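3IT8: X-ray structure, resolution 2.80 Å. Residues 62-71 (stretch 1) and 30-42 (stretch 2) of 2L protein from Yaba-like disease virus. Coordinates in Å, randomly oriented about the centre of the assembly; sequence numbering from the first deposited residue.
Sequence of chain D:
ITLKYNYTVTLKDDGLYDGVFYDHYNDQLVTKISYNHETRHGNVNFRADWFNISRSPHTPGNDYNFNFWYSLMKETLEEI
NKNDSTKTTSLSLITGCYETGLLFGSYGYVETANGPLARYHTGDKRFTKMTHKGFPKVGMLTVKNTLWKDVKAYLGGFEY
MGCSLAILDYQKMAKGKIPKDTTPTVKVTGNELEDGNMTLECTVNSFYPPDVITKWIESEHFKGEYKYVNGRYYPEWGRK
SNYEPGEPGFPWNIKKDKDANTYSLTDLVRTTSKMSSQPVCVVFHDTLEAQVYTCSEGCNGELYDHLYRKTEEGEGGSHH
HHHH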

# COMPACT_ATOMS: atom_id res chain seq x y z
N ASN D 62 -29.68 -22.02 16.88
CA ASN D 62 -30.93 -22.11 17.64
C ASN D 62 -32.08 -22.21 16.66
O ASN D 62 -33.07 -21.50 16.80
CB ASN D 62 -31.16 -20.87 18.49
CG ASN D 62 -29.94 -20.45 19.25
OD1 ASN D 62 -28.88 -21.06 19.12
ND2 ASN D 62 -30.07 -19.40 20.04
N ASP D 63 -31.94 -23.09 15.67
CA ASP D 63 -32.96 -23.25 14.66
C ASP D 63 -33.38 -21.86 14.20
O ASP D 63 -34.53 -21.46 14.39
CB ASP D 63 -34.16 -24.00 15.23
CG ASP D 63 -33.78 -25.36 15.75
OD1 ASP D 63 -33.21 -26.15 14.97
OD2 ASP D 63 -34.05 -25.64 16.93
N TYR D 64 -32.42 -21.14 13.64
CA TYR D 64 -32.66 -19.80 13.10
C TYR D 64 -33.26 -18.82 14.09
O TYR D 64 -34.05 -17.95 13.71
CB TYR D 64 -33.58 -19.89 11.87
CG TYR D 64 -33.12 -20.86 10.81
CD1 TYR D 64 -33.13 -22.24 11.05
CD2 TYR D 64 -32.66 -20.41 9.58
CE1 TYR D 64 -32.69 -23.13 10.09
CE2 TYR D 64 -32.21 -21.29 8.61
CZ TYR D 64 -32.24 -22.66 8.87
OH TYR D 64 -31.81 -23.55 7.90
N ASN D 65 -32.87 -18.94 15.36
CA ASN D 65 -33.39 -18.07 16.41
C ASN D 65 -34.91 -18.06 16.35
O ASN D 65 -35.53 -17.02 16.59
CB ASN D 65 -32.87 -16.65 16.22
CG ASN D 65 -31.37 -16.56 16.32
OD1 ASN D 65 -30.72 -16.02 15.43
ND2 ASN D 65 -30.80 -17.07 17.40
N PHE D 66 -35.52 -19.20 16.02
CA PHE D 66 -36.97 -19.29 15.90
C PHE D 66 -37.76 -18.91 17.16
O PHE D 66 -38.67 -18.09 17.09
CB PHE D 66 -37.41 -20.68 15.47
CG PHE D 66 -38.88 -20.78 15.23
CD1 PHE D 66 -39.42 -20.38 14.03
CD2 PHE D 66 -39.73 -21.22 16.23
CE1 PHE D 66 -40.80 -20.41 13.82
CE2 PHE D 66 -41.11 -21.25 16.03
CZ PHE D 66 -41.65 -20.84 14.82
N ASN D 67 -37.41 -19.51 18.29
CA ASN D 67 -38.13 -19.20 19.52
C ASN D 67 -38.07 -17.71 19.76
O ASN D 67 -39.08 -17.11 20.12
CB ASN D 67 -37.53 -19.96 20.70
CG ASN D 67 -37.52 -21.45 20.49
OD1 ASN D 67 -38.41 -22.00 19.85
ND2 ASN D 67 -36.52 -22.13 21.03
N PHE D 68 -36.90 -17.10 19.56
CA PHE D 68 -36.75 -15.66 19.77
C PHE D 68 -37.73 -14.88 18.91
O PHE D 68 -38.51 -14.07 19.42
CB PHE D 68 -35.34 -15.20 19.46
CG PHE D 68 -35.21 -13.71 19.35
CD1 PHE D 68 -35.01 -12.94 20.48
CD2 PHE D 68 -35.31 -13.08 18.10
CE1 PHE D 68 -34.92 -11.55 20.40
CE2 PHE D 68 -35.23 -11.69 18.00
CZ PHE D 68 -35.03 -10.92 19.16
N TRP D 69 -37.69 -15.11 17.61
CA TRP D 69 -38.56 -14.41 16.69
C TRP D 69 -40.04 -14.70 16.90
O TRP D 69 -40.88 -13.79 16.93
CB TRP D 69 -38.16 -14.71 15.25
CG TRP D 69 -36.88 -14.05 14.85
CD1 TRP D 69 -35.70 -14.66 14.49
CD2 TRP D 69 -36.62 -12.63 14.81
NE1 TRP D 69 -34.73 -13.71 14.24
CE2 TRP D 69 -35.27 -12.46 14.42
CE3 TRP D 69 -37.41 -11.49 15.06
CZ2 TRP D 69 -34.68 -11.19 14.28
CZ3 TRP D 69 -36.82 -10.23 14.92
CH2 TRP D 69 -35.47 -10.09 14.53
N TYR D 70 -40.39 -15.97 17.03
CA TYR D 70 -41.79 -16.32 17.23
C TYR D 70 -42.36 -15.49 18.38
O TYR D 70 -43.38 -14.82 18.24
CB TYR D 70 -41.94 -17.79 17.58
CG TYR D 70 -43.34 -18.11 18.01
CD1 TYR D 70 -44.36 -18.25 17.07
CD2 TYR D 70 -43.66 -18.20 19.36
CE1 TYR D 70 -45.67 -18.46 17.47
CE2 TYR D 70 -44.96 -18.40 19.78
CZ TYR D 70 -45.97 -18.53 18.82
OH TYR D 70 -47.28 -18.71 19.20
N SER D 71 -41.68 -15.55 19.51
CA SER D 71 -42.12 -14.83 20.69
C SER D 71 -42.21 -13.31 20.48
O SER D 71 -43.23 -12.70 20.79
CB SER D 71 -41.19 -15.15 21.85
OG SER D 71 -41.51 -14.33 22.95
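Stretch 2, residues 30-42: VTKISYNHETRHG

How does stretch 2 lie on the helix? Residues 30-36 form an extended strand, 37-39 turn with helical phi/psi, and a strand resumes by G42. Strand 30-36 runs broadly along helix 62-71, crossing at -35° with the axes 9.4 Å apart at closest approach. Strand alternation points T31, I33 and Y35 toward the helix, while K32, S34 and N36 point away, K32 with all four chi angles t.

What does I33 fill? With chi1 m and chi2 t, it places CG2 over one face of the F66 ring, 3.6 Å from F66 CG, whereas its CD1 lies 3.8 Å from Y64 CD1 and 3.6 Å from D63 CB. Farther back along the strand, T31 (chi1 m) brings OG1 to 3.0 Å from Y64 OH.

How do the two tyrosines meet? Y35 and Y70 both have chi1 t, and their rings stack face to face, planes at 11° and centroids 3.8 Å apart; Y35 CE1 approaches Y70 CE2 to 3.5 Å.

Why does G42 fit here? Its CA is 3.7 Å from F66 CD2, and a CB at the ideal position would clash with that atom. N67, chi1 m, starts sideways but brings its end nearer, so that OD1 accepts a hydrogen bond from G42 N at 3.0 Å.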

# COMPACT_ATOMS: atom_id res chain seq x y z
N VAL D 30 -35.36 -25.50 2.10
CA VAL D 30 -34.23 -26.05 2.82
C VAL D 30 -34.61 -26.43 4.25
O VAL D 30 -34.16 -27.46 4.76
CB VAL D 30 -33.09 -25.04 2.88
CG1 VAL D 30 -31.93 -25.62 3.68
CG2 VAL D 30 -32.64 -24.68 1.49
N THR D 31 -35.43 -25.60 4.89
CA THR D 31 -35.85 -25.85 6.25
C THR D 31 -37.23 -25.31 6.54
O THR D 31 -37.57 -24.22 6.09
CB THR D 31 -34.91 -25.19 7.24
OG1 THR D 31 -33.64 -25.83 7.18
CG2 THR D 31 -35.44 -25.28 8.64
N LYS D 32 -38.01 -26.08 7.29
CA LYS D 32 -39.32 -25.63 7.72
C LYS D 32 -39.37 -25.83 9.21
O LYS D 32 -38.97 -26.89 9.71
CB LYS D 32 -40.46 -26.41 7.08
CG LYS D 32 -41.81 -25.95 7.60
CD LYS D 32 -42.96 -26.76 7.05
CE LYS D 32 -44.27 -26.29 7.64
NZ LYS D 32 -45.40 -27.14 7.19
N ILE D 33 -39.85 -24.82 9.92
CA ILE D 33 -39.97 -24.89 11.36
C ILE D 33 -41.33 -24.33 11.75
O ILE D 33 -41.80 -23.35 11.18
CB ILE D 33 -38.87 -24.07 12.05
CG1 ILE D 33 -37.51 -24.76 11.83
CG2 ILE D 33 -39.18 -23.92 13.55
CD1 ILE D 33 -36.33 -23.92 12.31
N SER D 34 -41.98 -24.98 12.71
CA SER D 34 -43.28 -24.50 13.18
C SER D 34 -43.35 -24.57 14.69
O SER D 34 -42.68 -25.38 15.33
CB SER D 34 -44.40 -25.32 12.54
OG SER D 34 -44.11 -26.69 12.63
N TYR D 35 -44.14 -23.67 15.27
CA TYR D 35 -44.29 -23.58 16.70
C TYR D 35 -45.18 -24.69 17.24
O TYR D 35 -46.33 -24.80 16.84
CB TYR D 35 -44.89 -22.23 17.06
CG TYR D 35 -44.95 -22.00 18.54
CD1 TYR D 35 -43.79 -21.77 19.27
CD2 TYR D 35 -46.17 -22.01 19.22
CE1 TYR D 35 -43.84 -21.55 20.64
CE2 TYR D 35 -46.23 -21.79 20.60
CZ TYR D 35 -45.06 -21.56 21.30
OH TYR D 35 -45.11 -21.33 22.66
N ASN D 36 -44.62 -25.51 18.13
CA ASN D 36 -45.34 -26.61 18.76
C ASN D 36 -46.10 -26.09 19.99
O ASN D 36 -45.48 -25.70 20.99
CB ASN D 36 -44.34 -27.67 19.18
CG ASN D 36 -44.99 -28.85 19.80
OD1 ASN D 36 -45.77 -28.71 20.74
ND2 ASN D 36 -44.69 -30.03 19.29
N HIS D 37 -47.43 -26.09 19.94
CA HIS D 37 -48.23 -25.58 21.05
C HIS D 37 -48.20 -26.40 22.32
O HIS D 37 -48.39 -25.88 23.43
CB HIS D 37 -49.66 -25.39 20.59
CG HIS D 37 -49.82 -24.22 19.69
ND1 HIS D 37 -49.86 -22.92 20.15
CD2 HIS D 37 -49.88 -24.14 18.34
CE1 HIS D 37 -49.93 -22.09 19.13
NE2 HIS D 37 -49.94 -22.81 18.02
N GLU D 38 -47.98 -27.70 22.17
CA GLU D 38 -47.89 -28.59 23.31
C GLU D 38 -46.58 -28.25 24.04
O GLU D 38 -46.61 -27.90 25.20
CB GLU D 38 -47.88 -30.03 22.82
CG GLU D 38 -48.34 -31.05 23.83
CD GLU D 38 -48.38 -32.46 23.25
OE1 GLU D 38 -47.30 -33.00 22.92
OE2 GLU D 38 -49.49 -33.02 23.12
N THR D 39 -45.46 -28.33 23.32
CA THR D 39 -44.13 -28.09 23.86
C THR D 39 -43.79 -26.63 24.14
O THR D 39 -43.02 -26.33 25.06
CB THR D 39 -43.08 -28.65 22.91
OG1 THR D 39 -43.24 -30.06 22.84
CG2 THR D 39 -41.70 -28.33 23.38
N ARG D 40 -44.36 -25.72 23.35
CA ARG D 40 -44.12 -24.28 23.50
C ARG D 40 -42.79 -23.79 22.93
O ARG D 40 -42.20 -22.83 23.43
CB ARG D 40 -44.22 -23.89 24.97
CG ARG D 40 -45.61 -24.06 25.52
CD ARG D 40 -46.60 -23.23 24.72
NE ARG D 40 -47.99 -23.48 25.11
CZ ARG D 40 -48.51 -23.17 26.30
NH1 ARG D 40 -47.77 -22.59 27.24
NH2 ARG D 40 -49.78 -23.46 26.57
N HIS D 41 -42.32 -24.45 21.88
CA HIS D 41 -41.08 -24.06 21.21
C HIS D 41 -41.16 -24.59 19.77
O HIS D 41 -42.07 -25.36 19.45
CB HIS D 41 -39.84 -24.59 21.98
CG HIS D 41 -39.62 -26.07 21.86
ND1 HIS D 41 -38.80 -26.76 22.72
CD2 HIS D 41 -40.05 -26.98 20.95
CE1 HIS D 41 -38.73 -28.02 22.36
NE2 HIS D 41 -39.48 -28.18 21.28
N GLY D 42 -40.23 -24.20 18.90
CA GLY D 42 -40.30 -24.67 17.53
C GLY D 42 -39.74 -26.06 17.29
O GLY D 42 -38.99 -26.59 18.11